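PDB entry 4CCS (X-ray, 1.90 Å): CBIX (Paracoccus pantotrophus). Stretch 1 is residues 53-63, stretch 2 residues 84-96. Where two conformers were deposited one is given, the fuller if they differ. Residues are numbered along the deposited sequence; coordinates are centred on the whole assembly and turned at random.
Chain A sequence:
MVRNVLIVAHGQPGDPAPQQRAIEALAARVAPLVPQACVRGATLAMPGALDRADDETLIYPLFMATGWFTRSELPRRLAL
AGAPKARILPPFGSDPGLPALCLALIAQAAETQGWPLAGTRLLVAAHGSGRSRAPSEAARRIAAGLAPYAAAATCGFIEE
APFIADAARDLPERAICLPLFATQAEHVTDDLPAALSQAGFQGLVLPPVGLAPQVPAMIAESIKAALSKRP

Stretch 1 53-63: ADDETLIYPLF
Stretch 2 (84-96) PKARILPPFGSDP

Residues 53-63 and 84-96 of CBIX run side by side in the same direction and bury 901 Å² between them, both sides summed. The register pairs Leu58 with Arg87 (CA to CA 4.9 Å) and Ile59 with Ile88 (CA to CA 4.7 Å) as parallel beta bridges. Farther along, the CA atoms of Tyr60 and Leu89 lie 5.3 Å apart, those of Pro61 and Pro91 5.0 Å, and those of Leu62 and Phe92 4.9 Å. Three residues cover the most surface: Tyr60, Asp55 and Leu89.

Asp55 sits in a type I turn from Asp54 to Thr57, with phi/psi -59/-21. The turn is closed by Thr57 N to Asp54 O at 3.1 Å. Asp54, chi1 p, adds a hydrogen bond from Thr57 OG1 to Asp54 OD1 at 2.8 Å. The Asp55 side chain starts sideways, but its chi1 m rotamer brings the carboxylate to the second stretch. Lys85 N donates to Asp55 OD1 at 2.8 Å and 157°. Asp55 OD1 is also 3.2 Å from Pro84 N, which has no hydrogen to share. Asp54 O also packs on Ala86 CB at 3.5 Å.

The strand pairing follows. Arg87 N makes a weak bond to Thr57 O, 3.2 Å at 131°. Ile59 N donates to Arg87 O at 2.8 Å, and Leu89 N to Ile59 O at 2.8 Å. Both are near straight, at 160° and 164°. The backbone of Ile59 therefore bonds to the residues before and after Ile88, as parallel pairing requires. Phi/psi is -109/120 at Ile59 and -99/117 at Ile88. Leu58 and Arg87 share one face of the sheet, with Leu58 CD2 3.7 Å from Arg87 CB. Ile59 and Ile88 share the other, with Ile59 CB 4.2 Å from Ile88 CG1.

Leu89, chi1 m and chi2 t, points toward the first stretch. Leu89 CD2 lies 4.3 Å from Leu58 CD1, and Leu89 CD1 lies 4.3 Å from Tyr60 CD2, at the ring edge. Leu89 O is 3.3 Å from Pro61 CD.

Tyr60 has chi1 t and chi2 -89°. It leaves the backbone sideways, but its ring reaches along the second stretch. Tyr60 OH donates to Asp95 OD2 at 2.8 Å, near the ring plane. Tyr60 OH also lies 3.4 Å from Phe92 CA, and Tyr60 CE1 is 4.2 Å from Phe92 CB. Asp95, chi1 t, points toward the first stretch and also caps a backbone N just past its own.

Beyond the bridges, backbone bonds still join the chains. Phe92 N donates to Pro61 O at 3.0 Å and 161°, and Gly93 N to Phe63 O at 2.9 Å and 161°. They hold the start of the 3-10 segment 92-94 against the first stretch. Pro61 CG touches Ile88 CG2 at 3.8 Å, and Phe63 CB meets Pro91 CB at 4.0 Å.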

# COMPACT_ATOMS: atom_id res chain seq x y z
N ALA A 53 -14.05 13.26 11.68
CA ALA A 53 -14.37 11.97 12.30
C ALA A 53 -15.03 12.15 13.66
O ALA A 53 -14.76 13.11 14.37
CB ALA A 53 -13.10 11.14 12.45
N ASP A 54 -15.88 11.18 14.03
CA ASP A 54 -16.56 11.12 15.32
C ASP A 54 -16.53 9.67 15.84
O ASP A 54 -15.94 8.81 15.19
CB ASP A 54 -17.99 11.70 15.26
CG ASP A 54 -18.89 11.15 14.16
OD1 ASP A 54 -18.79 9.94 13.85
OD2 ASP A 54 -19.74 11.92 13.66
N ASP A 55 -17.15 9.42 17.01
CA ASP A 55 -17.19 8.10 17.65
C ASP A 55 -17.83 6.99 16.80
O ASP A 55 -17.56 5.82 17.06
CB ASP A 55 -17.86 8.19 19.03
CG ASP A 55 -16.95 8.74 20.11
OD1 ASP A 55 -15.71 8.63 19.96
OD2 ASP A 55 -17.47 9.24 21.13
N GLU A 56 -18.66 7.34 15.80
CA GLU A 56 -19.29 6.34 14.93
C GLU A 56 -18.64 6.25 13.54
O GLU A 56 -19.20 5.64 12.63
CB GLU A 56 -20.82 6.56 14.84
CG GLU A 56 -21.58 6.00 16.03
CD GLU A 56 -21.95 4.53 15.94
OE1 GLU A 56 -21.03 3.68 16.05
OE2 GLU A 56 -23.15 4.22 15.78
N THR A 57 -17.44 6.84 13.38
CA THR A 57 -16.71 6.81 12.10
C THR A 57 -15.80 5.57 12.03
O THR A 57 -15.19 5.21 13.03
CB THR A 57 -15.92 8.13 11.87
OG1 THR A 57 -16.80 9.25 11.97
CG2 THR A 57 -15.20 8.19 10.52
N LEU A 58 -15.72 4.94 10.84
CA LEU A 58 -14.80 3.83 10.59
C LEU A 58 -13.57 4.41 9.87
O LEU A 58 -13.73 5.24 8.98
CB LEU A 58 -15.43 2.73 9.71
CG LEU A 58 -16.72 2.02 10.20
CD1 LEU A 58 -17.01 0.81 9.33
CD2 LEU A 58 -16.61 1.57 11.64
N ILE A 59 -12.37 4.00 10.27
CA ILE A 59 -11.12 4.47 9.67
C ILE A 59 -10.49 3.35 8.85
O ILE A 59 -10.18 2.29 9.41
CB ILE A 59 -10.14 5.01 10.77
CG1 ILE A 59 -10.79 6.08 11.71
CG2 ILE A 59 -8.82 5.51 10.15
CD1 ILE A 59 -11.41 7.40 11.02
N TYR A 60 -10.29 3.56 7.53
CA TYR A 60 -9.56 2.59 6.70
C TYR A 60 -8.14 3.18 6.51
O TYR A 60 -7.96 4.11 5.73
CB TYR A 60 -10.23 2.31 5.35
CG TYR A 60 -9.52 1.24 4.54
CD1 TYR A 60 -8.49 1.57 3.66
CD2 TYR A 60 -9.87 -0.10 4.65
CE1 TYR A 60 -7.81 0.60 2.93
CE2 TYR A 60 -9.21 -1.09 3.91
CZ TYR A 60 -8.18 -0.73 3.06
OH TYR A 60 -7.54 -1.70 2.31
N PRO A 61 -7.15 2.66 7.25
CA PRO A 61 -5.79 3.18 7.14
C PRO A 61 -5.02 2.61 5.94
O PRO A 61 -4.91 1.39 5.79
CB PRO A 61 -5.14 2.82 8.48
CG PRO A 61 -5.94 1.65 9.01
CD PRO A 61 -7.23 1.54 8.22
N LEU A 62 -4.44 3.49 5.11
CA LEU A 62 -3.61 3.07 3.97
C LEU A 62 -2.18 2.74 4.46
O LEU A 62 -1.20 3.27 3.94
CB LEU A 62 -3.57 4.15 2.87
CG LEU A 62 -4.86 4.40 2.08
CD1 LEU A 62 -4.67 5.56 1.10
CD2 LEU A 62 -5.29 3.15 1.29
N PHE A 63 -2.07 1.92 5.51
CA PHE A 63 -0.78 1.55 6.10
C PHE A 63 -0.39 0.14 5.63
O PHE A 63 -1.28 -0.62 5.26
CB PHE A 63 -0.81 1.66 7.63
CG PHE A 63 -1.31 2.97 8.23
CD1 PHE A 63 -1.37 4.13 7.46
CD2 PHE A 63 -1.64 3.05 9.58
CE1 PHE A 63 -1.81 5.34 8.02
CE2 PHE A 63 -2.10 4.25 10.14
CZ PHE A 63 -2.17 5.39 9.36
N PRO A 84 -12.60 9.29 20.25
CA PRO A 84 -11.89 8.18 20.91
C PRO A 84 -12.43 6.79 20.57
O PRO A 84 -11.65 5.84 20.54
CB PRO A 84 -12.05 8.49 22.41
CG PRO A 84 -13.22 9.38 22.49
CD PRO A 84 -13.13 10.22 21.26
N LYS A 85 -13.75 6.66 20.34
CA LYS A 85 -14.39 5.39 20.02
C LYS A 85 -14.45 5.08 18.51
O LYS A 85 -15.11 4.11 18.13
CB LYS A 85 -15.79 5.31 20.67
CG LYS A 85 -15.75 4.94 22.14
CD LYS A 85 -17.13 4.96 22.79
CE LYS A 85 -17.09 4.60 24.25
NZ LYS A 85 -16.44 5.65 25.08
N ALA A 86 -13.76 5.88 17.67
CA ALA A 86 -13.71 5.64 16.22
C ALA A 86 -12.97 4.32 15.95
O ALA A 86 -11.86 4.11 16.44
CB ALA A 86 -13.04 6.80 15.50
N ARG A 87 -13.63 3.42 15.22
CA ARG A 87 -13.13 2.09 14.89
C ARG A 87 -12.10 2.12 13.76
O ARG A 87 -12.38 2.65 12.69
CB ARG A 87 -14.31 1.17 14.55
CG ARG A 87 -13.95 -0.30 14.36
CD ARG A 87 -15.19 -1.10 14.03
NE ARG A 87 -14.86 -2.43 13.52
CZ ARG A 87 -15.74 -3.24 12.93
NH1 ARG A 87 -17.00 -2.86 12.77
NH2 ARG A 87 -15.35 -4.43 12.48
N ILE A 88 -10.92 1.53 14.00
CA ILE A 88 -9.85 1.44 13.00
C ILE A 88 -9.88 0.05 12.36
O ILE A 88 -9.69 -0.96 13.03
CB ILE A 88 -8.46 1.80 13.59
CG1 ILE A 88 -8.46 3.21 14.22
CG2 ILE A 88 -7.37 1.67 12.51
CD1 ILE A 88 -7.36 3.47 15.23
N LEU A 89 -10.13 0.01 11.06
CA LEU A 89 -10.20 -1.23 10.29
C LEU A 89 -8.78 -1.80 10.03
O LEU A 89 -7.80 -1.06 10.24
CB LEU A 89 -10.93 -1.00 8.95
CG LEU A 89 -12.33 -0.37 8.99
CD1 LEU A 89 -12.96 -0.38 7.62
CD2 LEU A 89 -13.23 -1.03 10.03
N PRO A 90 -8.66 -3.08 9.57
CA PRO A 90 -7.35 -3.63 9.21
C PRO A 90 -6.76 -2.78 8.08
O PRO A 90 -7.50 -2.32 7.20
CB PRO A 90 -7.69 -5.04 8.72
CG PRO A 90 -8.84 -5.44 9.56
CD PRO A 90 -9.65 -4.18 9.75
N PRO A 91 -5.45 -2.53 8.11
CA PRO A 91 -4.82 -1.68 7.10
C PRO A 91 -4.74 -2.28 5.69
O PRO A 91 -4.85 -3.50 5.52
CB PRO A 91 -3.43 -1.42 7.68
CG PRO A 91 -3.14 -2.65 8.45
CD PRO A 91 -4.45 -3.02 9.09
N PHE A 92 -4.51 -1.41 4.68
CA PHE A 92 -4.33 -1.75 3.27
C PHE A 92 -3.38 -2.95 3.09
O PHE A 92 -3.68 -3.86 2.31
CB PHE A 92 -3.75 -0.51 2.51
CG PHE A 92 -3.39 -0.74 1.06
CD1 PHE A 92 -4.34 -0.58 0.06
CD2 PHE A 92 -2.11 -1.13 0.69
CE1 PHE A 92 -4.00 -0.80 -1.29
CE2 PHE A 92 -1.78 -1.37 -0.65
CZ PHE A 92 -2.73 -1.20 -1.63
N GLY A 93 -2.24 -2.96 3.81
CA GLY A 93 -1.24 -4.04 3.69
C GLY A 93 -1.77 -5.43 4.10
O GLY A 93 -1.30 -6.43 3.55
N SER A 94 -2.74 -5.47 5.03
CA SER A 94 -3.32 -6.73 5.51
C SER A 94 -4.65 -7.05 4.82
O SER A 94 -5.33 -8.00 5.20
CB SER A 94 -3.48 -6.71 7.02
OG SER A 94 -4.48 -5.78 7.40
N ASP A 95 -5.03 -6.26 3.81
CA ASP A 95 -6.28 -6.48 3.10
C ASP A 95 -6.32 -7.87 2.44
O ASP A 95 -5.35 -8.24 1.78
CB ASP A 95 -6.53 -5.38 2.06
CG ASP A 95 -7.99 -5.30 1.65
OD1 ASP A 95 -8.46 -6.26 1.00
OD2 ASP A 95 -8.65 -4.27 1.97
N PRO A 96 -7.41 -8.66 2.66
CA PRO A 96 -7.48 -10.01 2.08
C PRO A 96 -7.30 -10.05 0.56
O PRO A 96 -6.80 -11.04 0.06
CB PRO A 96 -8.88 -10.53 2.50
CG PRO A 96 -9.53 -9.40 3.27
CD PRO A 96 -8.44 -8.48 3.71